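PDB 2HQB: transcriptional activator of comK gene from Bacillus halodurans, which probably activates comK expression and belongs to the BMP family of substrate-binding-protein-like lipoproteins. Local coordinates for residues H127-I132 / S154-R159. Sequence-based numbering, arbitrary orientation.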
# COMPACT_ATOMS: atom_id res chain seq x y z
N HIS A 127 5.95 -20.45 -16.77
CA HIS A 127 6.15 -20.80 -15.37
C HIS A 127 7.35 -20.04 -14.80
O HIS A 127 8.15 -20.58 -14.03
CB HIS A 127 6.35 -22.30 -15.25
CG HIS A 127 5.08 -23.06 -15.36
ND1 HIS A 127 4.10 -22.72 -16.28
CD2 HIS A 127 4.58 -24.08 -14.63
CE1 HIS A 127 3.05 -23.50 -16.10
NE2 HIS A 127 3.31 -24.33 -15.11
N LYS A 128 7.45 -18.77 -15.21
CA LYS A 128 8.50 -17.86 -14.78
C LYS A 128 7.90 -16.49 -14.46
O LYS A 128 7.61 -15.71 -15.37
CB LYS A 128 9.56 -17.71 -15.86
CG LYS A 128 10.47 -18.91 -16.00
CD LYS A 128 11.60 -18.57 -16.97
CE LYS A 128 12.67 -19.65 -17.04
NZ LYS A 128 13.74 -19.24 -17.99
N VAL A 129 7.73 -16.20 -13.17
CA VAL A 129 7.16 -14.93 -12.74
C VAL A 129 8.26 -14.09 -12.10
O VAL A 129 9.27 -14.63 -11.63
CB VAL A 129 6.10 -15.14 -11.70
CG1 VAL A 129 5.11 -16.16 -12.18
CG2 VAL A 129 6.76 -15.60 -10.41
N GLY A 130 8.06 -12.77 -12.07
CA GLY A 130 9.07 -11.90 -11.48
C GLY A 130 8.58 -10.68 -10.72
O GLY A 130 7.52 -10.09 -11.02
N VAL A 131 9.36 -10.31 -9.70
CA VAL A 131 9.10 -9.15 -8.90
C VAL A 131 10.21 -8.13 -9.09
O VAL A 131 11.37 -8.51 -8.99
CB VAL A 131 9.09 -9.45 -7.39
CG1 VAL A 131 8.90 -8.15 -6.60
CG2 VAL A 131 8.01 -10.40 -7.06
N ILE A 132 9.86 -6.88 -9.38
CA ILE A 132 10.84 -5.79 -9.46
C ILE A 132 10.45 -4.87 -8.28
O ILE A 132 9.53 -4.06 -8.38
CB ILE A 132 10.74 -4.97 -10.77
CG1 ILE A 132 10.95 -5.87 -11.97
CG2 ILE A 132 11.77 -3.84 -10.75
CD1 ILE A 132 10.93 -5.15 -13.33
N SER A 154 6.27 -22.15 -10.13
CA SER A 154 6.97 -21.39 -11.16
C SER A 154 8.21 -20.73 -10.57
O SER A 154 8.15 -20.11 -9.50
CB SER A 154 6.06 -20.30 -11.73
OG SER A 154 4.77 -20.82 -12.00
N GLU A 155 9.34 -20.85 -11.24
CA GLU A 155 10.57 -20.22 -10.78
C GLU A 155 10.36 -18.70 -10.73
O GLU A 155 10.11 -18.07 -11.78
CB GLU A 155 11.73 -20.55 -11.71
CG GLU A 155 12.86 -19.56 -11.60
CD GLU A 155 14.19 -20.09 -12.08
OE1 GLU A 155 14.30 -20.48 -13.28
OE2 GLU A 155 15.14 -20.10 -11.25
N ALA A 156 10.47 -18.12 -9.53
CA ALA A 156 10.28 -16.68 -9.31
C ALA A 156 11.56 -15.85 -9.40
O ALA A 156 12.58 -16.20 -8.85
CB ALA A 156 9.61 -16.46 -7.97
N PHE A 157 11.50 -14.73 -10.11
CA PHE A 157 12.66 -13.87 -10.23
C PHE A 157 12.42 -12.56 -9.49
O PHE A 157 11.47 -11.85 -9.77
CB PHE A 157 12.96 -13.54 -11.68
CG PHE A 157 13.44 -14.69 -12.45
CD1 PHE A 157 12.63 -15.80 -12.64
CD2 PHE A 157 14.69 -14.66 -13.04
CE1 PHE A 157 13.06 -16.87 -13.42
CE2 PHE A 157 15.13 -15.72 -13.82
CZ PHE A 157 14.32 -16.83 -14.02
N VAL A 158 13.31 -12.25 -8.56
CA VAL A 158 13.23 -11.03 -7.78
C VAL A 158 14.42 -10.16 -8.07
O VAL A 158 15.54 -10.59 -7.92
CB VAL A 158 13.22 -11.33 -6.29
CG1 VAL A 158 13.12 -10.04 -5.52
CG2 VAL A 158 12.06 -12.23 -5.94
N ARG A 159 14.14 -8.94 -8.53
CA ARG A 159 15.17 -7.94 -8.81
C ARG A 159 14.83 -6.74 -7.93
O ARG A 159 13.66 -6.39 -7.77
CB ARG A 159 15.16 -7.50 -10.29
CG ARG A 159 15.65 -8.56 -11.27
CD ARG A 159 16.98 -9.15 -10.84
NE ARG A 159 16.84 -10.53 -10.38
CZ ARG A 159 17.28 -11.58 -11.06
NH1 ARG A 159 17.90 -11.42 -12.23
NH2 ARG A 159 17.12 -12.80 -10.57
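Two neighbouring parallel strands of a beta-alpha-beta crossover, 128-132 and 155-159, pair here through Val129, Phe157, Val131 and Arg159 in one lobe of a periplasmic-binding-protein-like fold. Helix 139-150 links them, and strand 155-160 forms an edge of the mixed sheet within this chain. Val129 N reaches Glu155 O only weakly, at 3.3 Å, but the pairing firms up further on: Phe157 N donates to Val129 O, Val131 N to Phe157 O at 2.6 Å, and Arg159 N to Val131 O at 2.8 Å in an almost straight bond (172°). On the other edge of strand 128-132, backbone bonds to Asp183, Val184 and Tyr186 continue the sheet.

The crossover helix covers the valine-rich face. There Val129 CG2 lies 3.8 Å from Ala156 CB, Val131 meets Val158 more loosely, and all four residues rest on the helix. The other face carries Lys128, Glu155, Phe157, Ile132 and Arg159, with helix 167-178 against the last three. Extended beyond CG, Lys128 runs beside Glu155, both side chains pointing the same way, while its CG and CD pass obliquely by Phe157 CE1, at 4.2 Å each. The lysine ammonium bonds to Glu180 O; Glu155 OE1 is 4.9 Å from Lys128 NZ, probably close enough for a long-range attraction, though the charged atoms do not touch. In Arg159 a chi3 of 110° sets NE where it donates to Val158 O at 2.8 Å, from above the carbonyl plane, with that oxygen lying in the guanidinium plane.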